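Local coordinates for OmpA family protein (Klebsiella pneumoniae subsp. pneumoniae, PDB 7RJJ) that probably binds peptidoglycan through its OmpA-like domain, tethering a membrane protein to the cell wall, and holds D-alanine in its pocket, at residues N60-R72 against S84-P96. Residues are numbered along the deposited sequence; the frame is centred on the assembly and turned at random.
Sequences NQLLSLKRAESVR and SCFAVQGYGESRP. With DAL (D-alanine), chain C.
Ser64 and Gln61 grip the backbone of Gly90 and Gly92 where segments 60-72 and 84-96 come closest. The axes of helix segment 60-72 and strand 86-90 run nearly antiparallel, at 151°, and the CA atoms of Gln61 and Gly92 lie 4.0 Å apart. Gly90, with no side chain, leaves room for Ser64 OG and Gln61 NE2. The hydroxyl OG of Ser64 donates to the carbonyl O of Gln61, one turn back in the helix, and accepts a weak bond from Gly92 N at 3.0 Å. Gln61 bends at chi2 (59°), which brings its amide back over the strand; NE2 reaches Gly90 O at 3.1 Å, the oxygen lying in the amide plane although NE2 sits above the plane of the carbonyl. Gly92 takes the positive phi of a type II' turn running from Tyr91 to Ser94. Beyond it, Glu93 extends past CG and its OE1 receives Asn60 ND2 at 2.9 Å, nearly along the C-O axis. ND2 also bonds Val54 O; with two acceptors there, the amide is probably held in the orientation that offers OD1 to the amino nitrogen of D-alanine, which donates to it. Two turns further along the helix, Arg67 clasps the ligand carboxylate, NH1 to OXT and NH2 to O.

Toward the other end the contact opens into looser, apolar packing beside solvent. Ala68 CB lies 4.0 Å from Val88 CB, while Leu65 CD1 rests along the backbone of Gln89 and Gly90 at the partly exposed margin. Arg72 sends CG over one face of the Phe86 ring, 3.9 Å from its centroid, a CH-pi contact, and its chain then crosses Val88. The helix thus lies against an edge strand in the beta-alpha-beta crossover 43-49, 57-77, 86-90 of the OmpA-like peptidoglycan-binding fold, with the D-alanine pocket at the helix's N-terminal part.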
ATOM      1  N   ASN A  60      15.075  -2.937  -1.772  1.00 23.43           N
ATOM      2  CA  ASN A  60      13.719  -3.155  -1.208  1.00 20.89           C
ATOM      3  C   ASN A  60      13.109  -1.805  -0.816  1.00 20.01           C
ATOM      4  O   ASN A  60      11.902  -1.664  -0.949  1.00 18.29           O
ATOM      5  CB  ASN A  60      13.754  -4.165  -0.058  1.00 19.89           C
ATOM      6  CG  ASN A  60      13.936  -5.587  -0.553  1.00 20.10           C
ATOM      7  OD1 ASN A  60      13.442  -5.947  -1.625  1.00 19.82           O
ATOM      8  ND2 ASN A  60      14.615  -6.407   0.228  1.00 20.31           N
ATOM      9  N   GLN A  61      13.920  -0.837  -0.378  1.00 21.55           N
ATOM     10  CA  GLN A  61      13.326   0.480  -0.026  1.00 21.31           C
ATOM     11  C   GLN A  61      12.667   1.075  -1.276  1.00 20.53           C
ATOM     12  O   GLN A  61      11.472   1.465  -1.200  1.00 19.48           O
ATOM     13  CB  GLN A  61      14.380   1.417   0.558  1.00 24.73           C
ATOM     14  CG  GLN A  61      13.846   2.805   0.853  1.00 26.20           C
ATOM     15  CD  GLN A  61      12.693   2.782   1.825  1.00 25.47           C
ATOM     16  OE1 GLN A  61      12.603   1.912   2.690  1.00 26.38           O
ATOM     17  NE2 GLN A  61      11.818   3.770   1.711  1.00 25.97           N
ATOM     18  N   LEU A  62      13.405   1.142  -2.387  0.60 22.14           N
ATOM     19  CA  LEU A  62      12.851   1.708  -3.649  0.60 22.90           C
ATOM     20  C   LEU A  62      11.624   0.895  -4.074  0.60 20.92           C
ATOM     21  O   LEU A  62      10.604   1.508  -4.430  0.60 20.46           O
ATOM     22  CB  LEU A  62      13.922   1.689  -4.746  0.60 25.94           C
ATOM     23  CG  LEU A  62      13.475   2.211  -6.117  0.60 28.02           C
ATOM     24  CD1 LEU A  62      13.062   3.675  -6.050  0.60 28.90           C
ATOM     25  CD2 LEU A  62      14.576   2.032  -7.149  0.60 31.52           C
ATOM     26  N   LEU A  63      11.744  -0.435  -4.062  1.00 20.26           N
ATOM     27  CA  LEU A  63      10.618  -1.321  -4.457  1.00 19.21           C
ATOM     28  C   LEU A  63       9.384  -1.028  -3.599  1.00 17.22           C
ATOM     29  O   LEU A  63       8.288  -0.920  -4.183  1.00 17.51           O
ATOM     30  CB  LEU A  63      11.048  -2.780  -4.290  1.00 19.12           C
ATOM     31  CG  LEU A  63       9.954  -3.815  -4.541  1.00 18.82           C
ATOM     32  CD1 LEU A  63       9.308  -3.600  -5.898  1.00 20.67           C
ATOM     33  CD2 LEU A  63      10.499  -5.230  -4.418  1.00 19.23           C
ATOM     34  N   SER A  64       9.560  -0.921  -2.278  1.00 19.01           N
ATOM     35  CA  SER A  64       8.417  -0.653  -1.368  1.00 17.08           C
ATOM     36  C   SER A  64       7.733   0.657  -1.770  1.00 15.98           C
ATOM     37  O   SER A  64       6.496   0.737  -1.725  1.00 14.50           O
ATOM     38  CB  SER A  64       8.858  -0.634   0.079  1.00 16.96           C
ATOM     39  OG  SER A  64       9.606   0.540   0.403  1.00 17.25           O
ATOM     40  N   LEU A  65       8.522   1.640  -2.183  1.00 16.85           N
ATOM     41  CA  LEU A  65       7.946   2.955  -2.550  1.00 16.35           C
ATOM     42  C   LEU A  65       7.229   2.830  -3.899  1.00 16.15           C
ATOM     43  O   LEU A  65       6.140   3.422  -4.036  1.00 14.75           O
ATOM     44  CB  LEU A  65       9.088   3.974  -2.573  1.00 18.14           C
ATOM     45  CG  LEU A  65       8.686   5.438  -2.512  1.00 18.40           C
ATOM     46  CD1 LEU A  65       7.891   5.746  -1.239  1.00 17.33           C
ATOM     47  CD2 LEU A  65       9.933   6.294  -2.596  1.00 20.36           C
ATOM     48  N   LYS A  66       7.781   2.055  -4.842  1.00 17.38           N
ATOM     49  CA  LYS A  66       7.100   1.896  -6.158  1.00 17.98           C
ATOM     50  C   LYS A  66       5.756   1.183  -5.954  1.00 16.53           C
ATOM     51  O   LYS A  66       4.802   1.483  -6.693  1.00 16.52           O
ATOM     52  CB  LYS A  66       7.976   1.158  -7.176  1.00 20.52           C
ATOM     53  CG  LYS A  66       9.196   1.934  -7.660  1.00 22.50           C
ATOM     54  CD  LYS A  66       9.862   1.332  -8.879  1.00 25.32           C
ATOM     55  CE  LYS A  66      10.970   2.199  -9.430  1.00 27.59           C
ATOM     56  NZ  LYS A  66      11.596   1.603 -10.637  1.00 30.79           N
ATOM     57  N   ARG A  67       5.668   0.309  -4.952  1.00 15.59           N
ATOM     58  CA  ARG A  67       4.408  -0.432  -4.695  1.00 14.71           C
ATOM     59  C   ARG A  67       3.362   0.545  -4.165  1.00 13.32           C
ATOM     60  O   ARG A  67       2.199   0.428  -4.564  1.00 13.06           O
ATOM     61  CB  ARG A  67       4.656  -1.580  -3.716  1.00 14.57           C
ATOM     62  CG  ARG A  67       5.396  -2.744  -4.362  1.00 16.20           C
ATOM     63  CD  ARG A  67       5.845  -3.820  -3.397  1.00 16.50           C
ATOM     64  NE  ARG A  67       6.295  -4.952  -4.203  1.00 18.41           N
ATOM     65  CZ  ARG A  67       6.974  -6.010  -3.766  1.00 19.59           C
ATOM     66  NH1 ARG A  67       7.331  -6.114  -2.491  1.00 19.00           N
ATOM     67  NH2 ARG A  67       7.287  -6.961  -4.630  1.00 21.53           N
ATOM     68  N   ALA A  68       3.781   1.436  -3.270  1.00 12.55           N
ATOM     69  CA  ALA A  68       2.851   2.449  -2.725  1.00 11.82           C
ATOM     70  C   ALA A  68       2.404   3.346  -3.884  1.00 12.28           C
ATOM     71  O   ALA A  68       1.216   3.621  -3.978  1.00 12.03           O
ATOM     72  CB  ALA A  68       3.526   3.235  -1.631  1.00 11.39           C
ATOM     73  N   GLU A  69       3.312   3.660  -4.805  1.00 13.69           N
ATOM     74  CA  GLU A  69       2.943   4.522  -5.966  1.00 14.94           C
ATOM     75  C   GLU A  69       1.955   3.792  -6.893  1.00 15.43           C
ATOM     76  O   GLU A  69       1.075   4.476  -7.434  1.00 15.59           O
ATOM     77  CB  GLU A  69       4.190   4.974  -6.715  1.00 16.73           C
ATOM     78  CG  GLU A  69       5.037   5.940  -5.909  1.00 17.17           C
ATOM     79  CD  GLU A  69       6.382   6.266  -6.532  1.00 19.62           C
ATOM     80  OE1 GLU A  69       6.762   5.592  -7.509  1.00 21.96           O
ATOM     81  OE2 GLU A  69       7.056   7.179  -6.026  1.00 21.29           O
ATOM     82  N   SER A  70       2.111   2.478  -7.095  1.00 16.20           N
ATOM     83  CA  SER A  70       1.169   1.713  -7.966  1.00 17.26           C
ATOM     84  C   SER A  70      -0.252   1.785  -7.386  1.00 16.30           C
ATOM     85  O   SER A  70      -1.201   1.970  -8.166  1.00 17.08           O
ATOM     86  CB  SER A  70       1.596   0.278  -8.156  1.00 18.34           C
ATOM     87  OG  SER A  70       2.791   0.185  -8.919  1.00 20.25           O
ATOM     88  N   VAL A  71      -0.385   1.595  -6.070  1.00 15.17           N
ATOM     89  CA  VAL A  71      -1.707   1.660  -5.375  1.00 14.52           C
ATOM     90  C   VAL A  71      -2.220   3.101  -5.428  1.00 14.58           C
ATOM     91  O   VAL A  71      -3.393   3.278  -5.786  1.00 14.75           O
ATOM     92  CB  VAL A  71      -1.610   1.098  -3.946  1.00 13.56           C
ATOM     93  CG1 VAL A  71      -2.866   1.347  -3.136  1.00 13.28           C
ATOM     94  CG2 VAL A  71      -1.286  -0.386  -3.960  1.00 14.25           C
ATOM     95  N   ARG A  72      -1.366   4.088  -5.147  1.00 14.47           N
ATOM     96  CA  ARG A  72      -1.807   5.505  -5.244  1.00 15.50           C
ATOM     97  C   ARG A  72      -2.359   5.740  -6.653  1.00 16.40           C
ATOM     98  O   ARG A  72      -3.512   6.210  -6.776  1.00 16.74           O
ATOM     99  CB  ARG A  72      -0.652   6.481  -4.983  1.00 15.94           C
ATOM    100  CG  ARG A  72      -0.986   7.940  -5.269  1.00 17.55           C
ATOM    101  CD  ARG A  72       0.261   8.783  -5.409  1.00 19.52           C
ATOM    102  NE  ARG A  72       1.007   8.369  -6.591  1.00 21.57           N
ATOM    103  CZ  ARG A  72       2.293   8.597  -6.802  1.00 22.10           C
ATOM    104  NH1 ARG A  72       3.022   9.224  -5.896  1.00 23.09           N
ATOM    105  NH2 ARG A  72       2.862   8.145  -7.906  1.00 23.96           N
ATOM    106  N   SER A  84      -3.957  15.098  -4.616  1.00 18.98           N
ATOM    107  CA  SER A  84      -3.406  15.712  -3.375  1.00 18.49           C
ATOM    108  C   SER A  84      -3.794  14.920  -2.120  1.00 17.32           C
ATOM    109  O   SER A  84      -3.210  15.202  -1.066  1.00 16.99           O
ATOM    110  CB  SER A  84      -3.831  17.148  -3.230  1.00 20.01           C
ATOM    111  OG  SER A  84      -5.225  17.256  -3.029  1.00 20.81           O
ATOM    112  N   CYS A  85      -4.713  13.957  -2.220  1.00 16.92           N
ATOM    113  CA  CYS A  85      -5.135  13.204  -1.002  1.00 16.64           C
ATOM    114  C   CYS A  85      -4.034  12.268  -0.493  1.00 14.58           C
ATOM    115  O   CYS A  85      -4.078  11.899   0.701  1.00 14.44           O
ATOM    116  CB  CYS A  85      -6.336  12.311  -1.291  1.00 17.98           C
ATOM    117  SG  CYS A  85      -7.806  13.214  -1.829  1.00 22.02           S
ATOM    118  N   PHE A  86      -3.089  11.904  -1.361  1.00 13.38           N
ATOM    119  CA  PHE A  86      -2.113  10.838  -1.026  1.00 12.13           C
ATOM    120  C   PHE A  86      -0.747  11.333  -0.539  1.00 11.89           C
ATOM    121  O   PHE A  86      -0.266  12.420  -0.922  1.00 12.32           O
ATOM    122  CB  PHE A  86      -1.862   9.986  -2.268  1.00 11.97           C
ATOM    123  CG  PHE A  86      -3.115   9.426  -2.887  1.00 12.13           C
ATOM    124  CD1 PHE A  86      -3.640   8.228  -2.449  1.00 11.77           C
ATOM    125  CD2 PHE A  86      -3.783  10.112  -3.895  1.00 13.11           C
ATOM    126  CE1 PHE A  86      -4.801   7.713  -3.007  1.00 12.41           C
ATOM    127  CE2 PHE A  86      -4.944   9.597  -4.450  1.00 13.66           C
ATOM    128  CZ  PHE A  86      -5.445   8.395  -4.006  1.00 13.38           C
ATOM    129  N   ALA A  87      -0.157  10.502   0.329  1.00 11.01           N
ATOM    130  CA  ALA A  87       1.234  10.647   0.808  1.00 11.09           C
ATOM    131  C   ALA A  87       1.830   9.242   0.737  1.00 10.71           C
ATOM    132  O   ALA A  87       1.216   8.315   1.342  1.00 10.24           O
ATOM    133  CB  ALA A  87       1.295  11.253   2.184  1.00 11.49           C
ATOM    134  N   VAL A  88       2.888   9.050  -0.060  1.00 11.07           N
ATOM    135  CA  VAL A  88       3.423   7.663  -0.210  1.00 10.86           C
ATOM    136  C   VAL A  88       4.681   7.493   0.631  1.00 11.15           C
ATOM    137  O   VAL A  88       5.526   8.395   0.676  1.00 12.00           O
ATOM    138  CB  VAL A  88       3.610   7.220  -1.678  1.00 11.51           C
ATOM    139  CG1 VAL A  88       2.285   7.238  -2.440  1.00 11.41           C
ATOM    140  CG2 VAL A  88       4.659   7.990  -2.418  1.00 12.62           C
ATOM    141  N   GLN A  89       4.787   6.307   1.228  1.00 10.80           N
ATOM    142  CA  GLN A  89       5.834   5.934   2.203  1.00 11.28           C
ATOM    143  C   GLN A  89       6.375   4.551   1.860  1.00 11.57           C
ATOM    144  O   GLN A  89       5.618   3.761   1.289  1.00 11.02           O
ATOM    145  CB  GLN A  89       5.175   5.889   3.583  1.00 10.96           C
ATOM    146  CG  GLN A  89       6.092   5.506   4.729  1.00 11.83           C
ATOM    147  CD  GLN A  89       5.339   5.456   6.039  1.00 12.05           C
ATOM    148  OE1 GLN A  89       4.115   5.371   6.077  1.00 11.53           O
ATOM    149  NE2 GLN A  89       6.073   5.461   7.136  1.00 13.17           N
ATOM    150  N   GLY A  90       7.649   4.310   2.147  1.00 12.78           N
ATOM    151  CA  GLY A  90       8.219   2.971   1.931  1.00 13.60           C
ATOM    152  C   GLY A  90       8.885   2.491   3.201  1.00 14.50           C
ATOM    153  O   GLY A  90       9.587   3.289   3.813  1.00 15.18           O
ATOM    154  N   TYR A  91       8.583   1.270   3.621  1.00 14.79           N
ATOM    155  CA  TYR A  91       9.236   0.649   4.800  1.00 16.27           C
ATOM    156  C   TYR A  91      10.259  -0.396   4.356  1.00 17.69           C
ATOM    157  O   TYR A  91      10.917  -0.994   5.227  1.00 19.18           O
ATOM    158  CB  TYR A  91       8.220  -0.044   5.703  1.00 16.15           C
ATOM    159  CG  TYR A  91       7.462   0.880   6.611  1.00 16.03           C
ATOM    160  CD1 TYR A  91       7.975   1.234   7.846  1.00 17.42           C
ATOM    161  CD2 TYR A  91       6.239   1.401   6.240  1.00 15.20           C
ATOM    162  CE1 TYR A  91       7.282   2.083   8.691  1.00 17.50           C
ATOM    163  CE2 TYR A  91       5.538   2.250   7.076  1.00 15.31           C
ATOM    164  CZ  TYR A  91       6.053   2.576   8.312  1.00 16.32           C
ATOM    165  OH  TYR A  91       5.358   3.412   9.140  1.00 17.06           O
ATOM    166  N   GLY A  92      10.358  -0.662   3.052  1.00 17.90           N
ATOM    167  CA  GLY A  92      11.308  -1.706   2.616  1.00 19.62           C
ATOM    168  C   GLY A  92      10.956  -3.036   3.260  1.00 20.23           C
ATOM    169  O   GLY A  92       9.747  -3.351   3.334  1.00 18.52           O
ATOM    170  N   GLU A  93      11.964  -3.763   3.754  1.00 22.57           N
ATOM    171  CA  GLU A  93      11.753  -5.091   4.392  1.00 24.09           C
ATOM    172  C   GLU A  93      11.660  -4.949   5.916  1.00 24.25           C
ATOM    173  O   GLU A  93      11.563  -5.987   6.603  1.00 25.07           O
ATOM    174  CB  GLU A  93      12.952  -5.990   4.074  1.00 26.80           C
ATOM    175  CG  GLU A  93      14.245  -5.473   4.694  1.00 28.80           C
ATOM    176  CD  GLU A  93      15.534  -6.074   4.167  1.00 32.02           C
ATOM    177  OE1 GLU A  93      15.573  -6.490   2.986  1.00 33.16           O
ATOM    178  OE2 GLU A  93      16.497  -6.139   4.951  1.00 34.48           O
ATOM    179  N   SER A  94      11.657  -3.719   6.418  1.00 23.65           N
ATOM    180  CA  SER A  94      11.752  -3.483   7.882  1.00 24.74           C
ATOM    181  C   SER A  94      10.541  -3.964   8.697  1.00 24.67           C
ATOM    182  O   SER A  94      10.784  -4.270   9.880  1.00 26.13           O
ATOM    183  CB  SER A  94      12.019  -2.023   8.153  1.00 24.46           C
ATOM    184  OG  SER A  94      10.934  -1.223   7.718  1.00 22.26           O
ATOM    185  N   ARG A  95       9.317  -4.056   8.141  1.00 21.11           N
ATOM    186  CA  ARG A  95       8.162  -4.424   9.030  1.00 21.52           C
ATOM    187  C   ARG A  95       7.287  -5.547   8.489  1.00 20.57           C
ATOM    188  O   ARG A  95       6.114  -5.344   8.177  1.00 19.19           O
ATOM    189  CB  ARG A  95       7.276  -3.214   9.301  1.00 21.99           C
ATOM    190  CG  ARG A  95       8.003  -2.158  10.101  1.00 24.49           C
ATOM    191  CD  ARG A  95       7.044  -1.166  10.669  1.00 24.99           C
ATOM    192  NE  ARG A  95       7.826  -0.168  11.349  1.00 27.64           N
ATOM    193  CZ  ARG A  95       7.324   0.904  11.916  1.00 28.21           C
ATOM    194  NH1 ARG A  95       6.017   1.124  11.879  1.00 28.69           N
ATOM    195  NH2 ARG A  95       8.138   1.761  12.505  1.00 29.92           N
ATOM    196  N   PRO A  96       7.800  -6.792   8.486  1.00 21.17           N
ATOM    197  CA  PRO A  96       7.015  -7.936   8.032  1.00 20.63           C
ATOM    198  C   PRO A  96       5.771  -8.198   8.907  1.00 21.20           C
ATOM    199  O   PRO A  96       5.783  -7.844  10.096  1.00 21.44           O
ATOM    200  CB  PRO A  96       8.014  -9.102   8.139  1.00 21.93           C
ATOM    201  CG  PRO A  96       9.024  -8.647   9.181  1.00 23.20           C
ATOM    202  CD  PRO A  96       9.147  -7.159   8.954  1.00 22.67           C
TER
HETATM  203  N   DAL C 601      12.229  -8.553  -1.597  1.00 24.99           N
HETATM  204  CA  DAL C 601      11.546  -9.064  -2.825  1.00 25.85           C
HETATM  205  CB  DAL C 601      12.360  -8.719  -4.045  1.00 29.05           C
HETATM  206  C   DAL C 601      10.125  -8.491  -2.908  1.00 25.73           C
HETATM  207  O   DAL C 601       9.491  -8.531  -3.961  1.00 23.42           O
HETATM  208  OXT DAL C 601       9.562  -7.998  -1.926  1.00 22.22           O